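Local coordinates for mandelate racemase/muconate lactonizing enzyme-like protein (Rubrobacter xylanophilus DSM 9941, PDB 3CYJ), which is of unknown function but belongs to the enolase superfamily, joining an alpha+beta N-terminal domain to a beta/alpha barrel that holds a sodium ion, at residues G50-D55 against V102-I107; M165-E170 against V193-A198; G242-A247 against V264-A269. All coordinates share one frame; numbering follows the deposited sequence.

Interaction 1. Residues G50-D55 against V102-I107; sequences GYTYGD and VSAVDI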
# COMPACT_ATOMS: atom_id res chain seq x y z
N GLY A 50 10.04 -43.45 -7.68
CA GLY A 50 9.25 -42.28 -7.34
C GLY A 50 7.91 -42.41 -8.04
O GLY A 50 7.82 -43.15 -9.03
N TYR A 51 6.88 -41.73 -7.53
CA TYR A 51 5.59 -41.78 -8.20
C TYR A 51 4.83 -40.46 -8.08
O TYR A 51 5.23 -39.57 -7.32
CB TYR A 51 4.74 -42.92 -7.62
CG TYR A 51 4.52 -42.80 -6.10
CD1 TYR A 51 3.42 -42.14 -5.62
CD2 TYR A 51 5.44 -43.37 -5.17
CE1 TYR A 51 3.20 -42.02 -4.28
CE2 TYR A 51 5.23 -43.23 -3.77
CZ TYR A 51 4.08 -42.55 -3.34
OH TYR A 51 3.74 -42.37 -2.02
N THR A 52 3.73 -40.33 -8.83
CA THR A 52 2.83 -39.21 -8.62
C THR A 52 1.44 -39.76 -8.82
O THR A 52 1.30 -40.91 -9.26
CB THR A 52 3.17 -38.01 -9.60
OG1 THR A 52 2.46 -36.82 -9.20
CG2 THR A 52 2.87 -38.37 -11.09
N TYR A 53 0.41 -39.01 -8.44
CA TYR A 53 -0.98 -39.40 -8.70
C TYR A 53 -1.55 -38.37 -9.69
O TYR A 53 -1.41 -37.16 -9.47
CB TYR A 53 -1.80 -39.40 -7.42
CG TYR A 53 -1.32 -40.42 -6.43
CD1 TYR A 53 -1.68 -41.77 -6.57
CD2 TYR A 53 -0.52 -40.07 -5.36
CE1 TYR A 53 -1.24 -42.73 -5.69
CE2 TYR A 53 -0.08 -41.02 -4.44
CZ TYR A 53 -0.46 -42.36 -4.62
OH TYR A 53 -0.08 -43.35 -3.74
N GLY A 54 -2.16 -38.82 -10.77
CA GLY A 54 -2.63 -37.87 -11.77
C GLY A 54 -3.09 -38.61 -13.00
O GLY A 54 -3.46 -39.77 -12.89
N ASP A 55 -3.07 -37.95 -14.16
CA ASP A 55 -3.55 -38.57 -15.38
C ASP A 55 -2.46 -39.49 -15.95
O ASP A 55 -1.25 -39.19 -15.80
CB ASP A 55 -3.99 -37.52 -16.41
CG ASP A 55 -4.69 -38.17 -17.62
OD1 ASP A 55 -5.72 -38.86 -17.41
OD2 ASP A 55 -4.18 -38.05 -18.76
N VAL A 102 7.92 -34.17 -13.53
CA VAL A 102 9.20 -33.81 -12.89
C VAL A 102 9.28 -34.35 -11.44
O VAL A 102 10.30 -34.88 -11.01
CB VAL A 102 9.45 -32.27 -12.90
CG1 VAL A 102 10.61 -31.94 -12.00
CG2 VAL A 102 9.78 -31.76 -14.33
N SER A 103 8.20 -34.24 -10.69
CA SER A 103 8.18 -34.66 -9.29
C SER A 103 8.46 -36.16 -9.14
O SER A 103 9.30 -36.57 -8.32
CB SER A 103 6.80 -34.35 -8.69
OG SER A 103 6.61 -32.94 -8.65
N ALA A 104 7.73 -36.96 -9.90
CA ALA A 104 7.89 -38.42 -9.89
C ALA A 104 9.32 -38.78 -10.22
O ALA A 104 9.92 -39.60 -9.54
CB ALA A 104 6.94 -39.07 -10.92
N VAL A 105 9.88 -38.17 -11.27
CA VAL A 105 11.25 -38.43 -11.65
C VAL A 105 12.28 -37.99 -10.56
O VAL A 105 13.21 -38.72 -10.24
CB VAL A 105 11.60 -37.76 -12.96
CG1 VAL A 105 13.07 -37.99 -13.28
CG2 VAL A 105 10.77 -38.34 -14.08
N ASP A 106 12.06 -36.82 -9.97
CA ASP A 106 12.93 -36.33 -8.92
C ASP A 106 12.95 -37.24 -7.66
O ASP A 106 13.97 -37.39 -7.03
CB ASP A 106 12.49 -34.92 -8.52
CG ASP A 106 13.39 -34.31 -7.44
OD1 ASP A 106 14.49 -33.78 -7.76
OD2 ASP A 106 12.97 -34.33 -6.27
N ILE A 107 11.80 -37.79 -7.30
CA ILE A 107 11.69 -38.64 -6.15
C ILE A 107 12.41 -39.95 -6.43
O ILE A 107 13.08 -40.49 -5.55
CB ILE A 107 10.20 -38.93 -5.85
CG1 ILE A 107 9.47 -37.63 -5.46
CG2 ILE A 107 10.05 -39.98 -4.78
CD1 ILE A 107 7.99 -37.78 -5.51
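I107 lays one branch against G50 and reaches along the strand with the other. With CG2 anti to the backbone N and CG1 beside it (chi1 -64°), the methyl CG2 rests 3.5 Å from G50 CA, while CD1 comes to 3.8 Å from Y51 O. A CB on G50 would run into both I107 CB and the carbonyl of A104, so the bare backbone is what lets the helix come this near; A104 O receives a CA-H...O contact from G50 CA at 3.5 Å. One step on, the methyl of A104 sits over the peptide of the strand, its CB 3.8 Å from Y51 C, and T52 approaches that methyl with its CG2 at 4.1 Å from A104 CB. The T52 hydroxyl hydrogen-bonds to T272 O. Y51 leaves the backbone on the side away from the helix, and its side chain packs on M36 and A299. The pair joins strand 46-53, an edge strand, within this chain, of the four-stranded antiparallel sheet of the N-terminal domain, to helix 97-116, and the axes of these short segments run roughly antiparallel (156°), 5.8 Å apart at their closest. This buried seam of methyl groups and a glycine CA holds by close fit and weak C-H...O polarity, while G50 and T52 keep their backbone bonds to V39 and I37 of strand 33-43.

Interaction 2. Residues M165-E170 against V193-A198; sequences MKVGRE and VDANGA. With NA (sodium ion), chain E.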
# COMPACT_ATOMS: atom_id res chain seq x y z
N MET A 165 -11.96 -34.05 7.38
CA MET A 165 -13.14 -34.44 6.60
C MET A 165 -13.50 -33.37 5.51
O MET A 165 -13.05 -32.22 5.58
CB MET A 165 -14.34 -34.72 7.52
CG MET A 165 -14.74 -33.57 8.45
SD MET A 165 -16.33 -33.73 9.38
CE MET A 165 -17.57 -33.82 8.09
N LYS A 166 -14.30 -33.76 4.52
CA LYS A 166 -14.81 -32.84 3.52
C LYS A 166 -16.13 -32.18 3.91
O LYS A 166 -16.99 -32.79 4.55
CB LYS A 166 -14.98 -33.58 2.20
CG LYS A 166 -13.79 -34.44 1.76
CD LYS A 166 -12.53 -33.62 1.64
CE LYS A 166 -11.60 -34.22 0.61
NZ LYS A 166 -10.23 -33.76 0.87
N VAL A 167 -16.28 -30.92 3.52
CA VAL A 167 -17.51 -30.15 3.70
C VAL A 167 -17.78 -29.37 2.42
O VAL A 167 -16.89 -29.20 1.57
CB VAL A 167 -17.40 -29.05 4.84
CG1 VAL A 167 -17.38 -29.67 6.19
CG2 VAL A 167 -16.17 -28.12 4.59
N GLY A 168 -18.99 -28.85 2.30
CA GLY A 168 -19.19 -27.81 1.28
C GLY A 168 -19.94 -28.21 0.03
O GLY A 168 -20.32 -27.32 -0.77
N ARG A 169 -20.12 -29.53 -0.16
CA ARG A 169 -20.85 -30.06 -1.32
C ARG A 169 -22.38 -29.87 -1.20
O ARG A 169 -23.03 -29.41 -2.14
CB ARG A 169 -20.49 -31.53 -1.57
CG ARG A 169 -21.05 -32.06 -2.87
CD ARG A 169 -20.54 -33.44 -3.20
NE ARG A 169 -21.01 -33.72 -4.54
CZ ARG A 169 -20.31 -33.46 -5.65
NH1 ARG A 169 -20.85 -33.69 -6.83
NH2 ARG A 169 -19.06 -32.98 -5.58
N GLU A 170 -22.93 -30.22 -0.04
CA GLU A 170 -24.30 -29.89 0.31
C GLU A 170 -24.35 -29.13 1.65
O GLU A 170 -24.61 -29.71 2.71
CB GLU A 170 -25.16 -31.15 0.39
CG GLU A 170 -25.78 -31.54 -1.00
CD GLU A 170 -26.53 -32.87 -0.94
OE1 GLU A 170 -27.60 -32.95 -0.25
OE2 GLU A 170 -26.04 -33.83 -1.58
N VAL A 193 -11.44 -29.40 8.60
CA VAL A 193 -12.32 -29.50 7.40
C VAL A 193 -11.65 -29.00 6.10
O VAL A 193 -10.77 -28.14 6.12
CB VAL A 193 -13.75 -28.88 7.60
CG1 VAL A 193 -14.52 -29.56 8.83
CG2 VAL A 193 -13.70 -27.36 7.72
N ASP A 194 -12.08 -29.57 4.97
CA ASP A 194 -11.57 -29.21 3.69
C ASP A 194 -12.76 -28.94 2.77
O ASP A 194 -13.61 -29.80 2.61
CB ASP A 194 -10.65 -30.31 3.16
CG ASP A 194 -10.00 -29.96 1.81
OD1 ASP A 194 -10.23 -28.87 1.19
OD2 ASP A 194 -9.28 -30.83 1.31
N ALA A 195 -12.80 -27.74 2.16
CA ALA A 195 -13.95 -27.31 1.34
C ALA A 195 -13.62 -27.47 -0.16
O ALA A 195 -14.52 -27.37 -1.03
CB ALA A 195 -14.34 -25.87 1.67
N ASN A 196 -12.34 -27.71 -0.47
CA ASN A 196 -11.89 -27.88 -1.85
C ASN A 196 -12.46 -26.78 -2.75
O ASN A 196 -13.00 -27.08 -3.85
CB ASN A 196 -12.30 -29.28 -2.37
CG ASN A 196 -11.52 -30.40 -1.67
OD1 ASN A 196 -10.44 -30.75 -2.14
ND2 ASN A 196 -12.00 -30.87 -0.49
N GLY A 197 -12.38 -25.55 -2.26
CA GLY A 197 -12.81 -24.35 -3.01
C GLY A 197 -14.31 -24.20 -3.26
O GLY A 197 -14.71 -23.50 -4.18
N ALA A 198 -15.13 -24.84 -2.43
CA ALA A 198 -16.56 -24.89 -2.68
C ALA A 198 -17.35 -23.61 -2.42
O ALA A 198 -18.48 -23.49 -2.91
CB ALA A 198 -17.19 -26.07 -1.89
NA NA E . -7.80 -29.90 -0.42
O HOH W 1 -21.26 -24.37 -1.66
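K166 and D194 lie side by side and send their polar ends the same way, NZ standing 3.1 Å from D194 OD2 in a salt bridge. The lysine chain turns at chi2 (-58°) and is extended beyond, which brings NZ to OD2 from above the carboxylate plane. D194 has CG anti to its backbone N (chi1 -177°), and its two oxygens divide the work: OD2 also binds the sodium ion at 2.5 Å, while OD1 accepts the backbone N-H of N196, N to OD1 2.9 Å, closing an Asx turn that, with the metal bond, helps set the carboxylate's rotation. E221 and E222 complete the protein side of the metal site. The amide of N196 crosses the lysine chain, with ND2 3.5 Å from K166 CD. This is the second and third strand of the beta/alpha barrel, a parallel beta-alpha-beta unit through helix 174-185, and the metal sits at the C-terminal ends of the strands, as in other enolase-superfamily barrels. Two backbone bonds, D194 N to M165 O and V167 N to D194 O, tie the strands. On the other face M165 and V193 run alongside each other, CG to CG1 at 4.0 Å; just past the strand V167 crosses V193 at about a right angle, its CG1 3.9 Å from V193 CG1. Farther on, a type I' turn from A195 sets A198 CB 3.6 Å from G168 O.

Interaction 3. Residues G242-A247 against V264-A269; sequences GVAIAA and VDILQA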
# COMPACT_ATOMS: atom_id res chain seq x y z
N GLY A 242 -8.21 -19.51 16.44
CA GLY A 242 -8.09 -20.95 16.57
C GLY A 242 -8.56 -21.76 15.36
O GLY A 242 -8.49 -22.99 15.37
N VAL A 243 -9.06 -21.11 14.31
CA VAL A 243 -9.32 -21.88 13.08
C VAL A 243 -8.25 -21.50 12.05
O VAL A 243 -8.26 -20.40 11.53
CB VAL A 243 -10.77 -21.66 12.50
CG1 VAL A 243 -11.03 -22.47 11.15
CG2 VAL A 243 -11.81 -22.02 13.55
N ALA A 244 -7.32 -22.39 11.77
CA ALA A 244 -6.28 -22.06 10.79
C ALA A 244 -6.78 -22.11 9.32
O ALA A 244 -7.46 -23.06 8.90
CB ALA A 244 -5.10 -22.97 10.98
N ILE A 245 -6.50 -21.06 8.57
CA ILE A 245 -6.87 -21.04 7.16
C ILE A 245 -5.74 -21.65 6.40
O ILE A 245 -4.65 -21.15 6.48
CB ILE A 245 -7.22 -19.60 6.67
CG1 ILE A 245 -8.41 -18.99 7.47
CG2 ILE A 245 -7.49 -19.58 5.16
CD1 ILE A 245 -9.81 -19.81 7.38
N ALA A 246 -5.97 -22.77 5.70
CA ALA A 246 -4.87 -23.46 4.96
C ALA A 246 -5.13 -23.56 3.44
O ALA A 246 -6.28 -23.70 3.00
CB ALA A 246 -4.63 -24.86 5.53
N ALA A 247 -4.04 -23.53 2.65
CA ALA A 247 -4.17 -23.68 1.20
C ALA A 247 -2.83 -24.03 0.63
O ALA A 247 -1.83 -23.87 1.31
CB ALA A 247 -4.72 -22.41 0.59
N VAL A 264 -2.33 -16.94 3.98
CA VAL A 264 -2.86 -18.07 4.77
C VAL A 264 -2.23 -18.15 6.15
O VAL A 264 -1.20 -17.49 6.40
CB VAL A 264 -2.61 -19.47 4.09
CG1 VAL A 264 -3.37 -19.58 2.75
CG2 VAL A 264 -1.13 -19.75 3.87
N ASP A 265 -2.83 -18.96 7.04
CA ASP A 265 -2.20 -19.31 8.31
C ASP A 265 -1.28 -20.53 8.15
O ASP A 265 -0.30 -20.68 8.91
CB ASP A 265 -3.26 -19.61 9.39
CG ASP A 265 -4.28 -18.47 9.55
OD1 ASP A 265 -3.86 -17.32 9.82
OD2 ASP A 265 -5.50 -18.69 9.40
N ILE A 266 -1.62 -21.44 7.24
CA ILE A 266 -0.86 -22.66 7.06
C ILE A 266 -0.63 -22.95 5.57
O ILE A 266 -1.56 -23.00 4.78
CB ILE A 266 -1.55 -23.91 7.74
CG1 ILE A 266 -1.82 -23.65 9.23
CG2 ILE A 266 -0.67 -25.16 7.59
CD1 ILE A 266 -2.31 -24.82 9.98
N LEU A 267 0.64 -23.13 5.18
CA LEU A 267 0.98 -23.35 3.80
C LEU A 267 1.06 -24.86 3.54
O LEU A 267 1.59 -25.61 4.36
CB LEU A 267 2.30 -22.67 3.47
CG LEU A 267 2.83 -22.81 2.02
CD1 LEU A 267 1.83 -22.29 1.07
CD2 LEU A 267 4.02 -21.99 1.77
N GLN A 268 0.52 -25.29 2.40
CA GLN A 268 0.55 -26.69 2.04
C GLN A 268 1.27 -26.86 0.73
O GLN A 268 1.21 -25.99 -0.12
CB GLN A 268 -0.85 -27.22 1.83
CG GLN A 268 -1.76 -27.01 2.99
CD GLN A 268 -3.18 -27.41 2.68
OE1 GLN A 268 -3.88 -27.86 3.55
NE2 GLN A 268 -3.61 -27.22 1.44
N ALA A 269 1.94 -28.00 0.57
CA ALA A 269 2.38 -28.42 -0.75
C ALA A 269 2.35 -29.96 -0.83
O ALA A 269 2.23 -30.66 0.16
CB ALA A 269 3.74 -27.80 -1.13
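D265 reaches across to the backbone of I245, and its side chain meets that residue at each step. CB starts 3.6 Å from I245 O; with CG beside its own backbone N (chi1 -54°), the chain bends toward the neighbouring strand and CG comes to 3.5 Å from I245 N. At the tip, OD2 takes the I245 N-H on its anti lone pair, a short and fairly straight bond of 2.7 Å (164°), and also brushes I245 CB. The same oxygen forms a salt bridge with K202 of a neighbouring subunit. Meanwhile I245 O accepts two backbone donors, D265 N at 2.9 Å and I266 N at 3.1 Å, which opens the parallel pairing of barrel strands 244-247 and 266-269, linked through helix 254-261. Farther along, Q268 N binds A247 O at 3.0 Å, whereas A247 N to I266 O is weak. Methyls back the pairing: A244 CB presses tightly on I266 CD1 (3.5 Å), and A247 CB lies by V264 CG1 on the opposite face. The carboxylate thus satisfies a backbone N-H near the start of the strand, and its charge, probably balanced by K202 of the neighbouring subunit, extends that anchorage across the subunit interface.

How the interactions relate
Interactions 2 and 3 belong to one barrel sheet and lie on strands two and three and strands five and six respectively, with centres about 15 Å apart and nearest atoms about 7 Å. Strand 219-221 stands between them: its E221 binds the sodium ion together with D194 of interaction 2. Q268 of interaction 3, held mainly by a hydrogen bond to Y219, also reaches E221 weakly, and its side chain comes to about 5 Å from the metal. Interaction 1 sits in the N-terminal domain, across the chain's centre, its centre about 26 and 25 Å from those of interactions 2 and 3. The two domains also meet where K166 and N196 touch D26, on strand 8-26 of the sheet that holds 46-53.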